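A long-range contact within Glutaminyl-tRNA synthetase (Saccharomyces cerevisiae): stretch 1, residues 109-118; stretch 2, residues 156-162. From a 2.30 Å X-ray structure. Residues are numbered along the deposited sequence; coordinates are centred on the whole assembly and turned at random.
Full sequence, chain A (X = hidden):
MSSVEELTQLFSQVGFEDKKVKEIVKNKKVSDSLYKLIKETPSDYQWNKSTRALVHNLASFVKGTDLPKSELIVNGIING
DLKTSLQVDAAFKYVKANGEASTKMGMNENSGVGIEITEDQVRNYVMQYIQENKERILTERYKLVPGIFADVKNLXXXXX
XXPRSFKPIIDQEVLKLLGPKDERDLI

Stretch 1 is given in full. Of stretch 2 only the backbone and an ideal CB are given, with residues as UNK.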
# COMPACT_ATOMS: atom_id res chain seq x y z
N GLU A 109 2.88 -14.69 -0.07
CA GLU A 109 3.89 -14.74 -1.12
C GLU A 109 3.61 -13.78 -2.28
O GLU A 109 4.53 -13.34 -2.97
CB GLU A 109 4.03 -16.18 -1.64
CG GLU A 109 4.98 -16.36 -2.83
CD GLU A 109 5.34 -17.83 -3.06
OE1 GLU A 109 4.74 -18.71 -2.41
OE2 GLU A 109 6.24 -18.09 -3.90
N ASN A 110 2.35 -13.45 -2.51
CA ASN A 110 1.99 -12.56 -3.61
C ASN A 110 1.49 -11.19 -3.16
O ASN A 110 0.98 -10.43 -3.97
CB ASN A 110 0.96 -13.22 -4.53
CG ASN A 110 1.55 -14.37 -5.31
OD1 ASN A 110 2.15 -14.17 -6.36
ND2 ASN A 110 1.39 -15.59 -4.79
N SER A 111 1.68 -10.88 -1.88
CA SER A 111 1.28 -9.57 -1.36
C SER A 111 2.43 -8.91 -0.62
O SER A 111 2.21 -8.16 0.32
CB SER A 111 0.10 -9.72 -0.41
OG SER A 111 -0.93 -10.44 -1.05
N GLY A 112 3.65 -9.21 -1.03
CA GLY A 112 4.82 -8.56 -0.47
C GLY A 112 5.05 -8.81 1.01
O GLY A 112 5.83 -8.10 1.64
N VAL A 113 4.37 -9.82 1.56
CA VAL A 113 4.49 -10.09 3.00
C VAL A 113 5.93 -10.51 3.34
O VAL A 113 6.51 -11.34 2.66
CB VAL A 113 3.46 -11.14 3.49
CG1 VAL A 113 3.78 -11.60 4.90
CG2 VAL A 113 2.02 -10.57 3.43
N GLY A 114 6.49 -9.91 4.38
CA GLY A 114 7.84 -10.25 4.80
C GLY A 114 8.94 -9.58 4.00
O GLY A 114 10.11 -9.66 4.35
N ILE A 115 8.55 -8.91 2.91
CA ILE A 115 9.49 -8.15 2.11
C ILE A 115 9.78 -6.81 2.77
O ILE A 115 8.87 -5.99 2.93
CB ILE A 115 8.93 -7.86 0.71
CG1 ILE A 115 8.52 -9.16 0.02
CG2 ILE A 115 9.94 -7.08 -0.13
CD1 ILE A 115 9.69 -10.06 -0.30
N GLU A 116 11.03 -6.61 3.19
CA GLU A 116 11.47 -5.29 3.62
C GLU A 116 12.70 -4.80 2.85
O GLU A 116 13.81 -5.29 3.05
CB GLU A 116 11.74 -5.22 5.12
CG GLU A 116 12.11 -3.80 5.56
CD GLU A 116 12.47 -3.68 7.03
OE1 GLU A 116 11.67 -4.13 7.87
OE2 GLU A 116 13.56 -3.13 7.33
N ILE A 117 12.48 -3.83 1.97
CA ILE A 117 13.54 -3.20 1.22
C ILE A 117 14.20 -2.10 2.06
O ILE A 117 13.54 -1.14 2.46
CB ILE A 117 13.00 -2.57 -0.06
CG1 ILE A 117 11.99 -3.51 -0.72
CG2 ILE A 117 14.13 -2.21 -1.01
CD1 ILE A 117 12.57 -4.82 -1.16
N THR A 118 15.49 -2.26 2.31
CA THR A 118 16.22 -1.33 3.17
C THR A 118 16.64 -0.09 2.40
O THR A 118 16.69 -0.11 1.17
CB THR A 118 17.49 -1.99 3.74
OG1 THR A 118 18.37 -2.33 2.66
CG2 THR A 118 17.14 -3.25 4.50
N UNK A 156 10.13 -2.52 -10.66
CA UNK A 156 9.42 -3.63 -10.02
C UNK A 156 10.13 -4.17 -8.78
O UNK A 156 9.49 -4.76 -7.93
CB UNK A 156 9.23 -4.77 -11.03
N UNK A 157 11.44 -3.98 -8.69
CA UNK A 157 12.16 -4.37 -7.48
C UNK A 157 11.77 -3.50 -6.29
O UNK A 157 11.96 -3.90 -5.14
CB UNK A 157 13.67 -4.29 -7.71
N UNK A 158 11.21 -2.32 -6.56
CA UNK A 158 10.82 -1.37 -5.51
C UNK A 158 9.32 -1.32 -5.24
O UNK A 158 8.84 -0.44 -4.52
CB UNK A 158 11.30 0.03 -5.89
N UNK A 159 8.57 -2.24 -5.84
CA UNK A 159 7.13 -2.29 -5.63
C UNK A 159 6.73 -2.21 -4.16
O UNK A 159 5.81 -1.49 -3.80
CB UNK A 159 6.57 -3.58 -6.24
N UNK A 160 7.44 -2.96 -3.32
CA UNK A 160 7.08 -3.06 -1.91
C UNK A 160 7.88 -2.13 -1.00
O UNK A 160 7.69 -2.13 0.21
CB UNK A 160 7.26 -4.50 -1.44
N UNK A 161 8.77 -1.34 -1.59
CA UNK A 161 9.58 -0.38 -0.83
C UNK A 161 8.76 0.83 -0.38
O UNK A 161 7.77 1.20 -1.02
CB UNK A 161 10.77 0.09 -1.67
N UNK A 162 9.17 1.44 0.73
CA UNK A 162 8.57 2.68 1.22
C UNK A 162 9.03 3.83 0.33
O UNK A 162 10.21 4.14 0.28
CB UNK A 162 8.94 2.94 2.68

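Position 156 has an ideal CB with nothing of stretch 1 within 5.5 Å. Stretch 1 therefore sets no demand, and almost any side chain would do. The deposited residue is K156, which makes no contact with stretch 1.

At position 157 the CA-to-CB bond points sideways, and nothing of stretch 1 lies within 5.5 Å of the CB. Stretch 1 offers no charge to pair with, so polar and apolar residues alike would be tolerated. It is E157, whose end leads away; OE2 of E157 forms a long salt bridge, 3.9 Å, with NZ of K156. Its contact with stretch 1 is made by the backbone: O of E157 lies 4.1 Å from CD1 of I117.

Position 158 also points sideways, and nothing of stretch 1 lies within 5.5 Å of its CB. The apolar branches of I117 lie on that side, however, so a side chain long enough to bend back could reach them, and leucine, isoleucine or methionine would suit. The residue is L158, with chi1 m and chi2 t. Its end comes nearer than its CB, bringing CD2 of L158 to 4.1 Å from CG2 of I117, a modest apolar contact. Its carbonyl also opens a type I turn that ends at 161, O of L158 accepting a 3.1 Å hydrogen bond from the backbone N of 161.

Position 159, inside this turn, has phi/psi of -48/-45, which most residues accept, and its CB meets nothing of stretch 1. A long polar chain is one of many possibilities. It is K159, extended with every chi t; its end comes nearer to stretch 1 but makes no contact.

Position 160 is the decisive one. Its CB points toward stretch 1, 3.9 Å from CG2 of I115 and 4.8 Å from CA of G112. Beyond it runs the backbone from N110 to G112, where the glycine leaves a bare surface. A large apolar side chain is wanted, and a broad aromatic one can lie against that surface; leucine or methionine could fill part of the space. The residue is W160, with chi1 m. CA of G112 sits over one face of the indole, 3.5 Å from the centroid of the five-membered ring and 13° off its normal, a CH-pi contact. C of S111 lies over the same face, 3.7 Å from CZ2 of W160. An ideal CB on G112 would fall 2.3 Å from CD2 of W160, a clash, so the close packing depends on the glycine, which its positive phi also favours. CB of W160 meets CG2 of I115 at 4.0 Å. A water links the backbones, donating to O of W160 (3.2 Å from the water O) and accepting from N of I117 (2.8 Å from the water O).

Position 161 points sideways, but its CB is already 3.8 Å from CB of I117, so a small apolar residue fits well. A161 supplies just that methyl.

At position 162 the CB meets nothing of stretch 1 and many residues would suit. D162 leads its end away from stretch 1, and both carboxylate oxygens, OD1 and OD2, are hydrogen-bonded just outside the two stretches.

Stretch 2 156-162: KELKWAD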
# COMPACT_ATOMS: atom_id res chain seq x y z
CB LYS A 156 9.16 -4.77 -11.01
CG LYS A 156 10.39 -5.58 -11.37
CD LYS A 156 10.19 -6.30 -12.70
CE LYS A 156 11.47 -6.94 -13.20
NZ LYS A 156 11.83 -8.14 -12.39
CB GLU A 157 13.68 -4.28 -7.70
CG GLU A 157 14.24 -5.26 -8.71
CD GLU A 157 14.10 -4.79 -10.14
OE1 GLU A 157 13.60 -3.66 -10.36
OE2 GLU A 157 14.48 -5.55 -11.05
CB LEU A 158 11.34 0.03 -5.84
CG LEU A 158 12.86 0.09 -5.96
CD1 LEU A 158 13.33 1.51 -6.19
CD2 LEU A 158 13.48 -0.51 -4.71
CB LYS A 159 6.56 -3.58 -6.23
CG LYS A 159 5.06 -3.74 -6.00
CD LYS A 159 4.54 -5.01 -6.65
CE LYS A 159 3.02 -4.98 -6.77
NZ LYS A 159 2.45 -6.27 -7.24
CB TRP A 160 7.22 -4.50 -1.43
CG TRP A 160 6.39 -5.46 -2.23
CD1 TRP A 160 6.84 -6.50 -2.99
CD2 TRP A 160 4.97 -5.46 -2.36
NE1 TRP A 160 5.79 -7.16 -3.57
CE2 TRP A 160 4.62 -6.53 -3.21
CE3 TRP A 160 3.95 -4.65 -1.84
CZ2 TRP A 160 3.30 -6.82 -3.56
CZ3 TRP A 160 2.64 -4.94 -2.18
CH2 TRP A 160 2.33 -6.01 -3.03
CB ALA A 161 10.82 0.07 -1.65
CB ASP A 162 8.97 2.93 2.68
CG ASP A 162 8.48 4.27 3.22
OD1 ASP A 162 7.66 4.94 2.56
OD2 ASP A 162 8.92 4.64 4.33
O HOH W 1 9.90 -2.89 2.46
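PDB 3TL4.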